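PDB 3I2D: E3 SUMO-protein ligase SIZ1 from Saccharomyces cerevisiae, which acts as a SUMO E3 ligase that promotes attachment of SUMO (Smt3) to septins and PCNA, its SP-RING zinc finger engaging the E2 enzyme UBC9. Local coordinates for residues Tyr107-Leu121 and Lys167-Thr179. Residues are numbered along the deposited sequence; the frame is centred on the assembly and turned at random.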
ATOM      1  N   TYR A 107     -22.941   5.622   7.805  1.00 88.09           N
ATOM      2  CA  TYR A 107     -23.232   4.296   8.346  1.00 82.58           C
ATOM      3  C   TYR A 107     -23.421   3.218   7.296  1.00 80.20           C
ATOM      4  O   TYR A 107     -23.279   2.035   7.584  1.00 79.93           O
ATOM      5  CB  TYR A 107     -24.481   4.317   9.237  1.00 82.91           C
ATOM      6  CG  TYR A 107     -24.675   3.002   9.959  1.00 78.24           C
ATOM      7  CD1 TYR A 107     -23.970   2.722  11.130  1.00 81.60           C
ATOM      8  CD2 TYR A 107     -25.454   1.990   9.406  1.00 74.35           C
ATOM      9  CE1 TYR A 107     -24.023   1.458  11.730  1.00 78.64           C
ATOM     10  CE2 TYR A 107     -25.513   0.725   9.995  1.00 78.37           C
ATOM     11  CZ  TYR A 107     -24.793   0.464  11.153  1.00 76.76           C
ATOM     12  OH  TYR A 107     -24.815  -0.794  11.713  1.00 66.93           O
ATOM     13  N   ASN A 108     -23.751   3.630   6.082  1.00 83.22           N
ATOM     14  CA  ASN A 108     -23.988   2.692   4.993  1.00 90.61           C
ATOM     15  C   ASN A 108     -22.750   1.908   4.558  1.00 93.27           C
ATOM     16  O   ASN A 108     -22.627   0.698   4.808  1.00 92.85           O
ATOM     17  CB  ASN A 108     -24.554   3.449   3.794  1.00 94.50           C
ATOM     18  CG  ASN A 108     -25.765   4.290   4.158  1.00101.93           C
ATOM     19  OD1 ASN A 108     -26.246   5.088   3.348  1.00101.73           O
ATOM     20  ND2 ASN A 108     -26.266   4.115   5.379  1.00 96.95           N
ATOM     21  N   LEU A 109     -21.838   2.606   3.894  1.00 89.72           N
ATOM     22  CA  LEU A 109     -20.616   2.001   3.402  1.00 88.03           C
ATOM     23  C   LEU A 109     -20.040   0.975   4.377  1.00 89.17           C
ATOM     24  O   LEU A 109     -19.547  -0.080   3.971  1.00 90.03           O
ATOM     25  CB  LEU A 109     -19.580   3.096   3.145  1.00 91.41           C
ATOM     26  CG  LEU A 109     -20.072   4.419   2.542  1.00 95.08           C
ATOM     27  CD1 LEU A 109     -18.871   5.260   2.065  1.00 86.80           C
ATOM     28  CD2 LEU A 109     -21.009   4.128   1.377  1.00 95.91           C
ATOM     29  N   LEU A 110     -20.121   1.284   5.666  1.00 87.73           N
ATOM     30  CA  LEU A 110     -19.569   0.423   6.707  1.00 91.17           C
ATOM     31  C   LEU A 110     -20.437  -0.770   7.101  1.00 97.17           C
ATOM     32  O   LEU A 110     -19.921  -1.836   7.465  1.00 93.34           O
ATOM     33  CB  LEU A 110     -19.268   1.271   7.949  1.00 83.68           C
ATOM     34  CG  LEU A 110     -18.637   2.640   7.668  1.00 80.14           C
ATOM     35  CD1 LEU A 110     -18.374   3.366   8.967  1.00 77.78           C
ATOM     36  CD2 LEU A 110     -17.352   2.471   6.891  1.00 79.58           C
ATOM     37  N   SER A 111     -21.752  -0.582   7.025  1.00104.94           N
ATOM     38  CA  SER A 111     -22.728  -1.605   7.395  1.00108.73           C
ATOM     39  C   SER A 111     -22.611  -2.956   6.674  1.00113.36           C
ATOM     40  O   SER A 111     -22.117  -3.930   7.254  1.00110.71           O
ATOM     41  CB  SER A 111     -24.133  -1.039   7.201  1.00107.01           C
ATOM     42  OG  SER A 111     -24.281  -0.555   5.880  1.00104.70           O
ATOM     43  N   ASN A 112     -23.079  -3.001   5.423  1.00114.91           N
ATOM     44  CA  ASN A 112     -23.070  -4.209   4.579  1.00117.10           C
ATOM     45  C   ASN A 112     -22.046  -5.298   4.965  1.00119.13           C
ATOM     46  O   ASN A 112     -20.920  -4.988   5.368  1.00119.47           O
ATOM     47  CB  ASN A 112     -22.854  -3.792   3.114  1.00116.71           C
ATOM     48  CG  ASN A 112     -23.060  -4.941   2.130  1.00116.84           C
ATOM     49  OD1 ASN A 112     -24.130  -5.552   2.090  1.00115.81           O
ATOM     50  ND2 ASN A 112     -22.039  -5.229   1.325  1.00113.51           N
ATOM     51  N   PRO A 113     -22.431  -6.592   4.845  1.00119.94           N
ATOM     52  CA  PRO A 113     -21.559  -7.732   5.173  1.00117.01           C
ATOM     53  C   PRO A 113     -20.344  -7.871   4.247  1.00113.81           C
ATOM     54  O   PRO A 113     -19.267  -8.297   4.678  1.00111.86           O
ATOM     55  CB  PRO A 113     -22.504  -8.932   5.077  1.00116.49           C
ATOM     56  CG  PRO A 113     -23.490  -8.508   4.043  1.00117.31           C
ATOM     57  CD  PRO A 113     -23.770  -7.075   4.454  1.00120.67           C
ATOM     58  N   ASN A 114     -20.525  -7.522   2.974  1.00109.13           N
ATOM     59  CA  ASN A 114     -19.441  -7.585   1.998  1.00102.51           C
ATOM     60  C   ASN A 114     -19.056  -6.174   1.546  1.00 96.82           C
ATOM     61  O   ASN A 114     -18.763  -5.947   0.376  1.00 92.55           O
ATOM     62  CB  ASN A 114     -19.851  -8.433   0.782  1.00104.15           C
ATOM     63  CG  ASN A 114     -19.732  -9.938   1.038  1.00105.28           C
ATOM     64  OD1 ASN A 114     -19.823 -10.744   0.107  1.00 99.90           O
ATOM     65  ND2 ASN A 114     -19.530 -10.319   2.299  1.00103.84           N
ATOM     66  N   SER A 115     -19.057  -5.229   2.482  1.00 95.99           N
ATOM     67  CA  SER A 115     -18.703  -3.847   2.165  1.00 93.16           C
ATOM     68  C   SER A 115     -17.197  -3.671   2.208  1.00 90.26           C
ATOM     69  O   SER A 115     -16.530  -4.115   3.147  1.00 87.77           O
ATOM     70  CB  SER A 115     -19.334  -2.870   3.158  1.00 94.12           C
ATOM     71  OG  SER A 115     -18.663  -2.910   4.406  1.00 92.83           O
ATOM     72  N   LYS A 116     -16.669  -3.017   1.182  1.00 83.45           N
ATOM     73  CA  LYS A 116     -15.248  -2.767   1.107  1.00 80.56           C
ATOM     74  C   LYS A 116     -14.913  -1.428   1.760  1.00 76.25           C
ATOM     75  O   LYS A 116     -13.972  -0.750   1.355  1.00 80.89           O
ATOM     76  CB  LYS A 116     -14.800  -2.758  -0.354  1.00 87.13           C
ATOM     77  CG  LYS A 116     -14.851  -4.112  -1.034  1.00 91.45           C
ATOM     78  CD  LYS A 116     -14.103  -4.084  -2.369  1.00 91.22           C
ATOM     79  CE  LYS A 116     -14.099  -5.457  -3.027  1.00 91.22           C
ATOM     80  NZ  LYS A 116     -13.561  -6.511  -2.114  1.00 89.98           N
ATOM     81  N   HIS A 117     -15.680  -1.036   2.768  1.00 66.62           N
ATOM     82  CA  HIS A 117     -15.425   0.233   3.430  1.00 62.09           C
ATOM     83  C   HIS A 117     -15.142   0.057   4.899  1.00 59.55           C
ATOM     84  O   HIS A 117     -15.698  -0.828   5.544  1.00 57.93           O
ATOM     85  CB  HIS A 117     -16.607   1.168   3.245  1.00 66.31           C
ATOM     86  CG  HIS A 117     -16.780   1.631   1.837  1.00 72.38           C
ATOM     87  ND1 HIS A 117     -17.226   0.800   0.832  1.00 74.62           N
ATOM     88  CD2 HIS A 117     -16.484   2.815   1.247  1.00 71.65           C
ATOM     89  CE1 HIS A 117     -17.192   1.450  -0.318  1.00 77.87           C
ATOM     90  NE2 HIS A 117     -16.745   2.674  -0.094  1.00 76.02           N
ATOM     91  N   ARG A 118     -14.277   0.907   5.436  1.00 52.57           N
ATOM     92  CA  ARG A 118     -13.925   0.793   6.844  1.00 53.07           C
ATOM     93  C   ARG A 118     -13.583   2.138   7.453  1.00 50.38           C
ATOM     94  O   ARG A 118     -13.163   3.052   6.748  1.00 57.49           O
ATOM     95  CB  ARG A 118     -12.743  -0.160   6.999  1.00 53.13           C
ATOM     96  CG  ARG A 118     -12.873  -1.412   6.153  1.00 61.60           C
ATOM     97  CD  ARG A 118     -12.746  -2.652   6.995  1.00 71.58           C
ATOM     98  NE  ARG A 118     -13.675  -2.637   8.116  1.00 67.60           N
ATOM     99  CZ  ARG A 118     -13.656  -3.526   9.104  1.00 77.54           C
ATOM    100  NH1 ARG A 118     -12.753  -4.504   9.105  1.00 72.51           N
ATOM    101  NH2 ARG A 118     -14.528  -3.433  10.100  1.00 82.64           N
ATOM    102  N   LEU A 119     -13.768   2.260   8.763  1.00 45.79           N
ATOM    103  CA  LEU A 119     -13.475   3.506   9.467  1.00 50.78           C
ATOM    104  C   LEU A 119     -12.076   3.425  10.093  1.00 52.52           C
ATOM    105  O   LEU A 119     -11.869   2.722  11.079  1.00 57.75           O
ATOM    106  CB  LEU A 119     -14.509   3.731  10.560  1.00 48.04           C
ATOM    107  CG  LEU A 119     -14.815   5.152  11.019  1.00 47.00           C
ATOM    108  CD1 LEU A 119     -14.967   5.097  12.522  1.00 43.99           C
ATOM    109  CD2 LEU A 119     -13.721   6.133  10.606  1.00 54.22           C
ATOM    110  N   TYR A 120     -11.120   4.138   9.513  1.00 49.86           N
ATOM    111  CA  TYR A 120      -9.753   4.109  10.010  1.00 51.67           C
ATOM    112  C   TYR A 120      -9.388   5.351  10.804  1.00 54.76           C
ATOM    113  O   TYR A 120      -9.800   6.463  10.481  1.00 59.22           O
ATOM    114  CB  TYR A 120      -8.771   3.960   8.840  1.00 47.44           C
ATOM    115  CG  TYR A 120      -8.621   2.557   8.301  1.00 46.07           C
ATOM    116  CD1 TYR A 120      -9.441   1.517   8.749  1.00 50.46           C
ATOM    117  CD2 TYR A 120      -7.631   2.258   7.365  1.00 47.04           C
ATOM    118  CE1 TYR A 120      -9.272   0.214   8.284  1.00 44.05           C
ATOM    119  CE2 TYR A 120      -7.454   0.957   6.889  1.00 45.90           C
ATOM    120  CZ  TYR A 120      -8.275  -0.055   7.356  1.00 53.33           C
ATOM    121  OH  TYR A 120      -8.091  -1.339   6.904  1.00 57.96           O
ATOM    122  N   LEU A 121      -8.620   5.165  11.862  1.00 51.88           N
ATOM    123  CA  LEU A 121      -8.185   6.311  12.620  1.00 47.30           C
ATOM    124  C   LEU A 121      -6.707   6.482  12.273  1.00 52.02           C
ATOM    125  O   LEU A 121      -5.934   5.517  12.303  1.00 47.34           O
ATOM    126  CB  LEU A 121      -8.367   6.063  14.103  1.00 49.46           C
ATOM    127  CG  LEU A 121      -7.915   7.206  15.003  1.00 51.06           C
ATOM    128  CD1 LEU A 121      -8.632   8.497  14.624  1.00 37.24           C
ATOM    129  CD2 LEU A 121      -8.184   6.808  16.443  1.00 50.40           C
ATOM    130  N   LYS A 167       0.541   2.457  11.703  1.00 40.81           N
ATOM    131  CA  LYS A 167      -0.516   2.119  10.760  1.00 43.67           C
ATOM    132  C   LYS A 167      -1.834   2.502  11.385  1.00 43.52           C
ATOM    133  O   LYS A 167      -1.977   2.474  12.611  1.00 52.89           O
ATOM    134  CB  LYS A 167      -0.498   0.623  10.420  1.00 35.62           C
ATOM    135  CG  LYS A 167      -0.738  -0.317  11.594  1.00 38.30           C
ATOM    136  CD  LYS A 167      -0.353  -1.749  11.230  1.00 37.89           C
ATOM    137  CE  LYS A 167      -0.380  -2.675  12.440  1.00 47.17           C
ATOM    138  NZ  LYS A 167      -0.096  -4.101  12.082  1.00 44.47           N
ATOM    139  N   PRO A 168      -2.817   2.874  10.559  1.00 37.85           N
ATOM    140  CA  PRO A 168      -4.133   3.266  11.074  1.00 40.30           C
ATOM    141  C   PRO A 168      -4.845   2.157  11.869  1.00 43.59           C
ATOM    142  O   PRO A 168      -4.551   0.962  11.720  1.00 41.41           O
ATOM    143  CB  PRO A 168      -4.886   3.647   9.805  1.00 45.42           C
ATOM    144  CG  PRO A 168      -4.342   2.673   8.807  1.00 39.22           C
ATOM    145  CD  PRO A 168      -2.853   2.723   9.096  1.00 40.43           C
ATOM    146  N   ALA A 169      -5.785   2.568  12.710  1.00 40.74           N
ATOM    147  CA  ALA A 169      -6.537   1.632  13.527  1.00 43.03           C
ATOM    148  C   ALA A 169      -7.974   1.486  13.013  1.00 42.03           C
ATOM    149  O   ALA A 169      -8.656   2.468  12.770  1.00 42.38           O
ATOM    150  CB  ALA A 169      -6.534   2.100  14.971  1.00 40.03           C
ATOM    151  N   ASP A 170      -8.408   0.242  12.843  1.00 47.72           N
ATOM    152  CA  ASP A 170      -9.748  -0.079  12.360  1.00 49.14           C
ATOM    153  C   ASP A 170     -10.762   0.019  13.497  1.00 51.92           C
ATOM    154  O   ASP A 170     -10.804  -0.868  14.352  1.00 48.68           O
ATOM    155  CB  ASP A 170      -9.767  -1.515  11.830  1.00 56.03           C
ATOM    156  CG  ASP A 170     -10.904  -1.769  10.852  1.00 59.66           C
ATOM    157  OD1 ASP A 170     -11.939  -1.080  10.951  1.00 59.77           O
ATOM    158  OD2 ASP A 170     -10.770  -2.664   9.986  1.00 60.36           O
ATOM    159  N   LEU A 171     -11.576   1.078  13.507  1.00 55.15           N
ATOM    160  CA  LEU A 171     -12.611   1.267  14.541  1.00 62.06           C
ATOM    161  C   LEU A 171     -13.912   0.539  14.186  1.00 62.63           C
ATOM    162  O   LEU A 171     -14.699   0.184  15.059  1.00 63.32           O
ATOM    163  CB  LEU A 171     -12.982   2.748  14.702  1.00 57.00           C
ATOM    164  CG  LEU A 171     -11.928   3.824  14.890  1.00 57.58           C
ATOM    165  CD1 LEU A 171     -12.600   5.182  14.883  1.00 57.03           C
ATOM    166  CD2 LEU A 171     -11.197   3.596  16.176  1.00 53.66           C
ATOM    167  N   THR A 172     -14.123   0.344  12.890  1.00 60.82           N
ATOM    168  CA  THR A 172     -15.321  -0.264  12.329  1.00 63.24           C
ATOM    169  C   THR A 172     -16.064  -1.384  13.043  1.00 64.65           C
ATOM    170  O   THR A 172     -17.273  -1.289  13.242  1.00 63.98           O
ATOM    171  CB  THR A 172     -15.043  -0.709  10.920  1.00 62.63           C
ATOM    172  OG1 THR A 172     -14.164   0.243  10.305  1.00 68.84           O
ATOM    173  CG2 THR A 172     -16.334  -0.763  10.136  1.00 62.02           C
ATOM    174  N   PRO A 173     -15.372  -2.461  13.429  1.00 64.98           N
ATOM    175  CA  PRO A 173     -16.097  -3.536  14.114  1.00 64.05           C
ATOM    176  C   PRO A 173     -16.649  -3.195  15.499  1.00 66.78           C
ATOM    177  O   PRO A 173     -17.302  -4.029  16.119  1.00 75.81           O
ATOM    178  CB  PRO A 173     -15.068  -4.669  14.171  1.00 65.89           C
ATOM    179  CG  PRO A 173     -13.767  -3.944  14.248  1.00 62.90           C
ATOM    180  CD  PRO A 173     -13.962  -2.833  13.214  1.00 65.48           C
ATOM    181  N   HIS A 174     -16.406  -1.983  15.984  1.00 68.10           N
ATOM    182  CA  HIS A 174     -16.880  -1.598  17.316  1.00 65.82           C
ATOM    183  C   HIS A 174     -17.812  -0.399  17.314  1.00 66.22           C
ATOM    184  O   HIS A 174     -18.101   0.172  18.366  1.00 63.12           O
ATOM    185  CB  HIS A 174     -15.691  -1.313  18.233  1.00 66.94           C
ATOM    186  CG  HIS A 174     -14.694  -2.423  18.261  1.00 70.97           C
ATOM    187  ND1 HIS A 174     -14.960  -3.641  18.848  1.00 72.97           N
ATOM    188  CD2 HIS A 174     -13.471  -2.536  17.692  1.00 71.84           C
ATOM    189  CE1 HIS A 174     -13.945  -4.458  18.633  1.00 75.37           C
ATOM    190  NE2 HIS A 174     -13.030  -3.813  17.933  1.00 75.08           N
ATOM    191  N   LEU A 175     -18.274  -0.003  16.135  1.00 67.52           N
ATOM    192  CA  LEU A 175     -19.204   1.112  16.055  1.00 75.85           C
ATOM    193  C   LEU A 175     -20.533   0.626  16.635  1.00 81.67           C
ATOM    194  O   LEU A 175     -20.820  -0.579  16.611  1.00 82.85           O
ATOM    195  CB  LEU A 175     -19.416   1.545  14.601  1.00 69.43           C
ATOM    196  CG  LEU A 175     -18.340   2.395  13.927  1.00 71.17           C
ATOM    197  CD1 LEU A 175     -18.713   2.595  12.471  1.00 66.97           C
ATOM    198  CD2 LEU A 175     -18.210   3.739  14.630  1.00 65.98           C
ATOM    199  N   LYS A 176     -21.327   1.551  17.171  1.00 80.91           N
ATOM    200  CA  LYS A 176     -22.633   1.201  17.717  1.00 80.42           C
ATOM    201  C   LYS A 176     -23.652   1.316  16.574  1.00 84.57           C
ATOM    202  O   LYS A 176     -23.319   1.825  15.499  1.00 83.71           O
ATOM    203  CB  LYS A 176     -22.995   2.137  18.873  1.00 79.14           C
ATOM    204  CG  LYS A 176     -22.346   1.765  20.201  1.00 76.10           C
ATOM    205  CD  LYS A 176     -22.752   2.743  21.307  1.00 84.35           C
ATOM    206  CE  LYS A 176     -22.186   2.335  22.666  1.00 79.49           C
ATOM    207  NZ  LYS A 176     -22.592   0.950  23.025  1.00 77.53           N
ATOM    208  N   PRO A 177     -24.896   0.828  16.781  1.00 87.26           N
ATOM    209  CA  PRO A 177     -25.959   0.875  15.762  1.00 83.52           C
ATOM    210  C   PRO A 177     -26.398   2.261  15.270  1.00 82.45           C
ATOM    211  O   PRO A 177     -26.601   3.181  16.058  1.00 80.10           O
ATOM    212  CB  PRO A 177     -27.099   0.106  16.428  1.00 84.58           C
ATOM    213  CG  PRO A 177     -26.370  -0.910  17.278  1.00 83.84           C
ATOM    214  CD  PRO A 177     -25.297  -0.044  17.906  1.00 87.92           C
ATOM    215  N   TYR A 178     -26.536   2.378  13.951  1.00 85.16           N
ATOM    216  CA  TYR A 178     -26.947   3.601  13.249  1.00 95.03           C
ATOM    217  C   TYR A 178     -27.173   4.849  14.106  1.00 98.72           C
ATOM    218  O   TYR A 178     -26.323   5.742  14.147  1.00 98.13           O
ATOM    219  CB  TYR A 178     -28.216   3.321  12.432  1.00 97.86           C
ATOM    220  CG  TYR A 178     -28.582   4.433  11.477  1.00104.33           C
ATOM    221  CD1 TYR A 178     -27.772   4.726  10.376  1.00108.24           C
ATOM    222  CD2 TYR A 178     -29.719   5.212  11.686  1.00105.40           C
ATOM    223  CE1 TYR A 178     -28.085   5.771   9.506  1.00107.75           C
ATOM    224  CE2 TYR A 178     -30.043   6.263  10.823  1.00106.92           C
ATOM    225  CZ  TYR A 178     -29.220   6.535   9.738  1.00108.01           C
ATOM    226  OH  TYR A 178     -29.525   7.578   8.898  1.00106.86           O
ATOM    227  N   THR A 179     -28.342   4.910  14.751  1.00102.90           N
ATOM    228  CA  THR A 179     -28.730   6.027  15.624  1.00102.07           C
ATOM    229  C   THR A 179     -28.303   5.740  17.065  1.00103.61           C
ATOM    230  O   THR A 179     -29.085   5.233  17.872  1.00102.16           O
ATOM    231  CB  THR A 179     -30.270   6.260  15.632  1.00 99.73           C
ATOM    232  OG1 THR A 179     -30.943   5.026  15.927  1.00 89.45           O
ATOM    233  CG2 THR A 179     -30.745   6.815  14.296  1.00 93.05           C
TER
HETATM  234  O   HOH W   1      -9.118  -3.462   8.032  1.00 47.98           O
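Thr172 OG1 accepts the backbone N-H of Leu119 at 2.6 Å and donates a hydrogen bond to Asp170 OD1, 2.7 Å away, linking strand 117-125 to the carboxylate. With OG1 beside its own backbone N (chi1 -36°), the hydroxyl reaches both partners. A valine in its place would probably leave the Leu119 N-H without an acceptor and Asp170 OD1 without its hydroxyl donor, and the carboxylate less firmly fixed. Asp170 lies over one face of the Arg118 guanidinium, the two planes 71° apart. Asp170 OD2 comes within 2.8 Å of Arg118 NH1 but well out of the guanidinium plane, a salt bridge of charges rather than of directed N-H groups. Asp170 OD2 also accepts a hydrogen bond from a water that in turn bonds Tyr120 OH, while the edge of the Tyr120 ring approaches the carboxylate. Pro168 CG packs obliquely against Tyr120 CD2, 3.6 Å away. The strands pair antiparallel, with Leu121 and Ala169 a hydrogen-bonded pair; just beyond strand 169-170, Leu171 N donates to Leu119 O. Leu121 CB and Ala169 CB share the face away from Tyr120 and Asp170. Leu119 CD1 meets Leu171 CD1 and Leu175 CD2, and Leu175 CD1 crosses to Leu110 CD1 at 3.6 Å, carrying the apolar contact to the helix. Further along 167-179, Tyr178 turns a ring edge to the face of Tyr107 in an offset edge-to-face pair, centroids 5.6 Å apart and planes at 86°. The contact lies within the PINIT domain: strand 169-170 forms the margin of a four-stranded antiparallel sheet beside strand 117-125, whose other neighbour is strand 195-204. Leu171 reaches Leu83 of strand 74-90 and Leu145 of strand 143-147, while 175-178 runs past helix 104-111.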